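Local coordinates for prenyltransference for protein (Lavandula lanata, PDB 5HC8) that joins two molecules of dimethylallyl diphosphate head-to-middle, probably with magnesium, into the branched monoterpene precursor lavandulyl diphosphate, at residues N14-I19 and L190-A195; L59-A64 and S201-W206. One frame throughout, in Å; residues are numbered along the deposited sequence.

Contact 1: residues N14-I19 and L190-A195; sequences NHVAII and LLIRAA. With ISY (3-methylbut-3-enylsulfanyl(phosphonooxy)phosphinic acid), chain F.
The guanidinium of Arg193 has the methyl CG2 of Ile19 over one face, 3.7 Å above its plane and displaced toward the rim, while the phosphate oxygen O4 of the bound thio-analogue ISY lies in plane at its edge. NH2 gives O4 a bent hydrogen bond of 3.0 Å and also forms a salt bridge with Asp21; NH1 is held by Ser201 OG and Arg199 O. With CG anti to the backbone N (chi1 179°) and the chain extended as far as NE, Arg193 carries its charge beyond the strand to the diphosphate. Ile19 CG2 sits 3.6 Å from ISY C11, one methyl of the beta-branched side chain serving both the arginine and the isoprenoid chain.

Strands 15-19 and 190-193 are parallel neighbours in the six-stranded sheet of the cis-prenyltransferase fold, where 190-193 lies next to the edge strand 212-215. Their backbone bonds alternate in direction, from Ala17 N to Leu190 O, Ile192 N to Ala17 O at 2.8 Å, Ile19 N to Ile192 O at 2.7 Å and Ala194 N to Ile19 O. Val16, Ile18, Leu190 and Ile192 occupy one face, where the leucine and Ile192 meet helix 225-237; Val16 CG1 reaches Ile192 CD1 at 3.9 Å. On the ligand face, small Ala17 admits Leu191 CD1 beside its CB, and Ile19 CG1 lies against the same methyl.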
loop_
_atom_site.group_PDB
_atom_site.type_symbol
_atom_site.label_atom_id
_atom_site.label_comp_id
_atom_site.label_asym_id
_atom_site.label_seq_id
_atom_site.Cartn_x
_atom_site.Cartn_y
_atom_site.Cartn_z
ATOM N N ASN A 14 7.192 5.307 -15.961
ATOM C CA ASN A 14 7.891 4.135 -16.396
ATOM C C ASN A 14 7.008 2.875 -16.235
ATOM O O ASN A 14 6.944 2.023 -17.143
ATOM C CB ASN A 14 9.185 3.922 -15.611
ATOM C CG ASN A 14 10.225 4.966 -15.930
ATOM O OD1 ASN A 14 10.313 5.425 -17.053
ATOM N ND2 ASN A 14 10.944 5.393 -14.939
ATOM N N HIS A 15 6.417 2.733 -15.058
ATOM C CA HIS A 15 5.640 1.507 -14.736
ATOM C C HIS A 15 4.229 1.916 -14.406
ATOM O O HIS A 15 4.011 2.739 -13.482
ATOM C CB HIS A 15 6.311 0.797 -13.549
ATOM C CG HIS A 15 5.650 -0.448 -13.071
ATOM N ND1 HIS A 15 6.137 -1.158 -11.972
ATOM C CD2 HIS A 15 4.545 -1.106 -13.485
ATOM C CE1 HIS A 15 5.354 -2.207 -11.752
ATOM N NE2 HIS A 15 4.407 -2.212 -12.677
ATOM N N VAL A 16 3.269 1.353 -15.162
ATOM C CA VAL A 16 1.827 1.516 -14.848
ATOM C C VAL A 16 1.253 0.158 -14.469
ATOM O O VAL A 16 1.509 -0.829 -15.214
ATOM C CB VAL A 16 1.026 2.141 -16.052
ATOM C CG1 VAL A 16 -0.493 2.238 -15.739
ATOM C CG2 VAL A 16 1.585 3.525 -16.361
ATOM N N ALA A 17 0.482 0.094 -13.362
ATOM C CA ALA A 17 -0.155 -1.133 -12.961
ATOM C C ALA A 17 -1.617 -0.953 -12.868
ATOM O O ALA A 17 -2.088 0.063 -12.396
ATOM C CB ALA A 17 0.383 -1.657 -11.603
ATOM N N ILE A 18 -2.343 -2.001 -13.230
ATOM C CA ILE A 18 -3.778 -1.979 -13.239
ATOM C C ILE A 18 -4.445 -3.087 -12.442
ATOM O O ILE A 18 -4.142 -4.257 -12.623
ATOM C CB ILE A 18 -4.321 -2.102 -14.692
ATOM C CG1 ILE A 18 -3.752 -0.961 -15.558
ATOM C CG2 ILE A 18 -5.829 -2.037 -14.690
ATOM C CD1 ILE A 18 -4.204 -0.976 -17.016
ATOM N N ILE A 19 -5.317 -2.698 -11.531
ATOM C CA ILE A 19 -6.208 -3.633 -10.825
ATOM C C ILE A 19 -7.558 -3.700 -11.507
ATOM O O ILE A 19 -8.327 -2.750 -11.487
ATOM C CB ILE A 19 -6.379 -3.203 -9.341
ATOM C CG1 ILE A 19 -5.036 -3.209 -8.619
ATOM C CG2 ILE A 19 -7.367 -4.060 -8.583
ATOM C CD1 ILE A 19 -5.114 -2.737 -7.184
ATOM N N LEU A 190 2.268 4.706 -11.276
ATOM C CA LEU A 190 0.829 4.961 -11.331
ATOM C C LEU A 190 0.097 3.613 -11.168
ATOM O O LEU A 190 0.446 2.670 -11.847
ATOM C CB LEU A 190 0.434 5.571 -12.677
ATOM C CG LEU A 190 -1.034 5.748 -12.988
ATOM C CD1 LEU A 190 -1.666 6.698 -12.023
ATOM C CD2 LEU A 190 -1.331 6.186 -14.472
ATOM N N LEU A 191 -0.890 3.562 -10.285
ATOM C CA LEU A 191 -1.660 2.356 -10.031
ATOM C C LEU A 191 -3.076 2.776 -10.337
ATOM O O LEU A 191 -3.587 3.718 -9.744
ATOM C CB LEU A 191 -1.568 1.919 -8.581
ATOM C CG LEU A 191 -2.518 0.766 -8.195
ATOM C CD1 LEU A 191 -2.070 -0.492 -8.867
ATOM C CD2 LEU A 191 -2.383 0.561 -6.683
ATOM N N ILE A 192 -3.684 2.037 -11.242
ATOM C CA ILE A 192 -5.045 2.245 -11.624
ATOM C C ILE A 192 -5.943 1.137 -11.053
ATOM O O ILE A 192 -5.697 -0.016 -11.270
ATOM C CB ILE A 192 -5.162 2.225 -13.148
ATOM C CG1 ILE A 192 -4.357 3.377 -13.770
ATOM C CG2 ILE A 192 -6.600 2.365 -13.574
ATOM C CD1 ILE A 192 -4.223 3.263 -15.315
ATOM N N ARG A 193 -7.057 1.522 -10.454
ATOM C CA ARG A 193 -8.046 0.536 -10.072
ATOM C C ARG A 193 -9.417 0.904 -10.552
ATOM O O ARG A 193 -9.923 1.949 -10.235
ATOM C CB ARG A 193 -8.070 0.286 -8.558
ATOM C CG ARG A 193 -9.129 -0.736 -8.131
ATOM C CD ARG A 193 -9.005 -1.172 -6.676
ATOM N NE ARG A 193 -10.087 -2.100 -6.431
ATOM C CZ ARG A 193 -10.027 -3.154 -5.623
ATOM N NH1 ARG A 193 -8.972 -3.408 -4.859
ATOM N NH2 ARG A 193 -11.064 -3.953 -5.546
ATOM N N ALA A 194 -9.979 -0.018 -11.335
ATOM C CA ALA A 194 -11.282 0.099 -11.912
ATOM C C ALA A 194 -12.330 -0.321 -10.912
ATOM O O ALA A 194 -12.040 -1.023 -9.943
ATOM C CB ALA A 194 -11.384 -0.789 -13.116
ATOM N N ALA A 195 -13.550 0.175 -11.140
ATOM C CA ALA A 195 -14.771 -0.271 -10.447
ATOM C C ALA A 195 -15.073 0.409 -9.074
ATOM O O ALA A 195 -15.952 -0.024 -8.349
ATOM C CB ALA A 195 -14.820 -1.823 -10.332
HETATM P P1 ISY F . -11.877 -7.285 -3.283
HETATM O O2 ISY F . -11.015 -8.283 -4.286
HETATM P P3 ISY F . -11.199 -8.528 -5.833
HETATM O O4 ISY F . -12.522 -6.086 -4.082
HETATM O O5 ISY F . -11.055 -6.775 -2.065
HETATM O O6 ISY F . -12.989 -8.174 -2.742
HETATM O O7 ISY F . -12.633 -8.455 -6.216
HETATM O O8 ISY F . -10.393 -9.850 -6.227
HETATM S S9 ISY F . -10.298 -6.818 -6.740
HETATM C C10 ISY F . -8.589 -7.305 -6.725
HETATM C C11 ISY F . -8.333 -7.533 -8.192
HETATM C C12 ISY F . -7.635 -8.768 -8.691
HETATM C C13 ISY F . -7.407 -8.909 -10.125
HETATM C C14 ISY F . -7.359 -9.919 -7.797
#

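Contact 2: residues L59-A64 and S201-W206; sequences LLTIWA and SNFFLW. With ISY (3-methylbut-3-enylsulfanyl(phosphonooxy)phosphinic acid), chain F; 61G (2-methylbuta-1,3-diene), chain D.
Trp63 and Phe203 both hold CG anti to the backbone N (chi1 -167° in each), and the two side chains slide past each other in opposite directions until their rings overlap. The phenyl and the five-membered ring of the indole form an offset stack, centroids 4.4 Å apart and planes 24° from parallel. On the backbone side of the phenyl, Phe203 CB lies over the six-membered ring of the indole, 3.6 Å from its centroid, a CH-pi contact that uses the part of the large surface left by the stack. On the opposite indole face lies the isoprenoid tail of ISY, its C14 3.5 Å above the plane near the rim. At the ring's edge, in plane, Trp63 CH2 meets Ser201 O at 3.1 Å, and NE1 is bonded to Tyr142 O, so the indole's rotation is fixed on several sides. Thr61 CG2 touches the phenyl edge, 4.1 Å from Phe203 CZ, while its OG1 bonds to His15.

An alanine in place of Trp63 would probably open a gap between Phe203 and the ligand tail, leaving the phenyl without its stacking mate and Tyr142 O without its N-H donor.

Ser201 turns OG beside its own backbone N and donates a 2.7 Å hydrogen bond to ISY O5. The loop 201-206 and strand 59-64 thus divide the ligand by chemistry: a hydroxyl suits the charged phosphate, whereas a broad, uncharged indole suits the hydrocarbon, to which it offers a flat apolar face.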
loop_
_atom_site.group_PDB
_atom_site.type_symbol
_atom_site.label_atom_id
_atom_site.label_comp_id
_atom_site.label_asym_id
_atom_site.label_seq_id
_atom_site.Cartn_x
_atom_site.Cartn_y
_atom_site.Cartn_z
ATOM N N LEU A 59 6.897 -0.334 -18.600
ATOM C CA LEU A 59 6.306 -1.545 -18.070
ATOM C C LEU A 59 4.833 -1.359 -17.744
ATOM O O LEU A 59 4.467 -0.413 -17.069
ATOM C CB LEU A 59 7.167 -1.977 -16.841
ATOM C CG LEU A 59 6.409 -2.969 -15.938
ATOM C CD1 LEU A 59 6.162 -4.251 -16.670
ATOM C CD2 LEU A 59 7.230 -3.163 -14.676
ATOM N N LEU A 60 3.993 -2.240 -18.264
ATOM C CA LEU A 60 2.569 -2.292 -17.911
ATOM C C LEU A 60 2.317 -3.616 -17.185
ATOM O O LEU A 60 2.610 -4.693 -17.739
ATOM C CB LEU A 60 1.705 -2.352 -19.112
ATOM C CG LEU A 60 0.201 -2.309 -18.791
ATOM C CD1 LEU A 60 -0.200 -0.917 -18.276
ATOM C CD2 LEU A 60 -0.636 -2.703 -19.974
ATOM N N THR A 61 1.843 -3.528 -15.963
ATOM C CA THR A 61 1.423 -4.732 -15.201
ATOM C C THR A 61 -0.083 -4.807 -15.095
ATOM O O THR A 61 -0.720 -3.817 -14.709
ATOM C CB THR A 61 2.033 -4.694 -13.805
ATOM O OG1 THR A 61 3.455 -4.782 -13.885
ATOM C CG2 THR A 61 1.529 -5.890 -12.995
ATOM N N ILE A 62 -0.672 -5.944 -15.475
ATOM C CA ILE A 62 -2.097 -6.174 -15.272
ATOM C C ILE A 62 -2.255 -7.282 -14.243
ATOM O O ILE A 62 -1.700 -8.388 -14.358
ATOM C CB ILE A 62 -2.843 -6.563 -16.558
ATOM C CG1 ILE A 62 -2.765 -5.430 -17.576
ATOM C CG2 ILE A 62 -4.267 -6.991 -16.251
ATOM C CD1 ILE A 62 -3.328 -5.793 -18.967
ATOM N N TRP A 63 -2.938 -6.970 -13.158
ATOM C CA TRP A 63 -3.193 -7.987 -12.106
ATOM C C TRP A 63 -4.451 -8.731 -12.406
ATOM O O TRP A 63 -5.519 -8.113 -12.516
ATOM C CB TRP A 63 -3.402 -7.344 -10.759
ATOM C CG TRP A 63 -3.374 -8.263 -9.567
ATOM C CD1 TRP A 63 -2.659 -9.440 -9.383
ATOM C CD2 TRP A 63 -4.022 -8.013 -8.329
ATOM N NE1 TRP A 63 -2.851 -9.896 -8.100
ATOM C CE2 TRP A 63 -3.622 -9.007 -7.422
ATOM C CE3 TRP A 63 -4.817 -6.973 -7.860
ATOM C CZ2 TRP A 63 -4.112 -9.042 -6.105
ATOM C CZ3 TRP A 63 -5.291 -7.046 -6.599
ATOM C CH2 TRP A 63 -4.899 -8.031 -5.731
ATOM N N ALA A 64 -4.349 -10.058 -12.556
ATOM C CA ALA A 64 -5.515 -10.867 -13.018
ATOM C C ALA A 64 -6.038 -11.841 -11.944
ATOM O O ALA A 64 -7.168 -12.304 -11.995
ATOM C CB ALA A 64 -5.150 -11.652 -14.250
ATOM N N SER A 201 -6.491 -4.660 -1.964
ATOM C CA SER A 201 -6.875 -6.077 -2.069
ATOM C C SER A 201 -5.732 -7.087 -2.187
ATOM O O SER A 201 -5.855 -8.129 -2.831
ATOM C CB SER A 201 -7.887 -6.314 -3.200
ATOM O OG SER A 201 -8.952 -5.394 -3.083
ATOM N N ASN A 202 -4.621 -6.770 -1.542
ATOM C CA ASN A 202 -3.444 -7.611 -1.436
ATOM C C ASN A 202 -2.713 -7.721 -2.775
ATOM O O ASN A 202 -2.086 -8.748 -3.128
ATOM C CB ASN A 202 -3.724 -8.953 -0.711
ATOM C CG ASN A 202 -2.468 -9.723 -0.446
ATOM O OD1 ASN A 202 -1.459 -9.164 -0.036
ATOM N ND2 ASN A 202 -2.495 -11.006 -0.743
ATOM N N PHE A 203 -2.782 -6.623 -3.549
ATOM C CA PHE A 203 -1.815 -6.442 -4.637
ATOM C C PHE A 203 -0.434 -6.084 -4.067
ATOM O O PHE A 203 -0.110 -6.342 -2.880
ATOM C CB PHE A 203 -2.375 -5.409 -5.647
ATOM C CG PHE A 203 -1.658 -5.307 -6.984
ATOM C CD1 PHE A 203 -1.150 -6.412 -7.690
ATOM C CD2 PHE A 203 -1.602 -4.058 -7.605
ATOM C CE1 PHE A 203 -0.505 -6.284 -8.887
ATOM C CE2 PHE A 203 -0.961 -3.909 -8.851
ATOM C CZ PHE A 203 -0.441 -5.030 -9.518
ATOM N N PHE A 204 0.432 -5.502 -4.913
ATOM C CA PHE A 204 1.671 -4.962 -4.405
ATOM C C PHE A 204 1.513 -4.199 -3.115
ATOM O O PHE A 204 0.593 -3.366 -2.926
ATOM C CB PHE A 204 2.300 -3.930 -5.424
ATOM C CG PHE A 204 2.724 -4.465 -6.762
ATOM C CD1 PHE A 204 3.336 -5.685 -6.923
ATOM C CD2 PHE A 204 2.553 -3.676 -7.907
ATOM C CE1 PHE A 204 3.693 -6.139 -8.166
ATOM C CE2 PHE A 204 2.955 -4.119 -9.186
ATOM C CZ PHE A 204 3.555 -5.360 -9.324
ATOM N N LEU A 205 2.484 -4.367 -2.228
ATOM C CA LEU A 205 2.542 -3.619 -1.001
ATOM C C LEU A 205 3.925 -2.979 -0.938
ATOM O O LEU A 205 4.013 -1.773 -0.931
ATOM C CB LEU A 205 2.296 -4.534 0.238
ATOM C CG LEU A 205 0.884 -5.181 0.232
ATOM C CD1 LEU A 205 0.799 -6.155 1.427
ATOM C CD2 LEU A 205 -0.211 -4.186 0.313
ATOM N N TRP A 206 5.019 -3.780 -0.868
ATOM C CA TRP A 206 6.364 -3.242 -0.874
ATOM C C TRP A 206 6.559 -2.215 -2.021
ATOM O O TRP A 206 7.250 -1.189 -1.837
ATOM C CB TRP A 206 7.384 -4.353 -1.039
ATOM C CG TRP A 206 8.770 -3.864 -1.293
ATOM C CD1 TRP A 206 9.296 -3.446 -2.479
ATOM C CD2 TRP A 206 9.791 -3.666 -0.293
ATOM N NE1 TRP A 206 10.598 -3.035 -2.285
ATOM C CE2 TRP A 206 10.923 -3.150 -0.949
ATOM C CE3 TRP A 206 9.873 -3.932 1.068
ATOM C CZ2 TRP A 206 12.113 -2.891 -0.263
ATOM C CZ3 TRP A 206 10.990 -3.582 1.751
ATOM C CH2 TRP A 206 12.136 -3.131 1.075
HETATM P P1 ISY F . -11.877 -7.285 -3.283
HETATM O O2 ISY F . -11.015 -8.283 -4.286
HETATM P P3 ISY F . -11.199 -8.528 -5.833
HETATM O O4 ISY F . -12.522 -6.086 -4.082
HETATM O O5 ISY F . -11.055 -6.775 -2.065
HETATM O O6 ISY F . -12.989 -8.174 -2.742
HETATM O O7 ISY F . -12.633 -8.455 -6.216
HETATM O O8 ISY F . -10.393 -9.850 -6.227
HETATM S S9 ISY F . -10.298 -6.818 -6.740
HETATM C C10 ISY F . -8.589 -7.305 -6.725
HETATM C C11 ISY F . -8.333 -7.533 -8.192
HETATM C C12 ISY F . -7.635 -8.768 -8.691
HETATM C C13 ISY F . -7.407 -8.909 -10.125
HETATM C C14 ISY F . -7.359 -9.919 -7.797
HETATM C CAC 61G D . -10.063 -11.744 -10.452
HETATM C CAE 61G D . -10.576 -11.376 -11.867
HETATM C CAB 61G D . -9.898 -11.680 -13.176
HETATM C CAD 61G D . -11.706 -10.519 -11.933
HETATM C CAA 61G D . -12.276 -10.242 -10.662
#

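Overall arrangement
The centres of contacts 1 and 2 lie about 8 Å apart, and strand 15-19 is the shared neighbour: in the sheet it stands between 59-65 and 190-193. Asn14 O and Leu59 N, 2.8 Å apart, join the contacts at the strands' N-terminal ends. At the opposite end Arg193 NH1 and Ser201 OG lie 2.7 Å apart, so the arginine of contact 1 positions the hydroxyl of contact 2, and both grip ISY. Along the chain the four segments alternate, so the two contacts cross in sequence. The side chain of Arg193 is also about 5 Å from the bound magnesium ion and about 6 Å from the thiodiphosphate, while Gly243 of the second subunit adds a further bond to ISY.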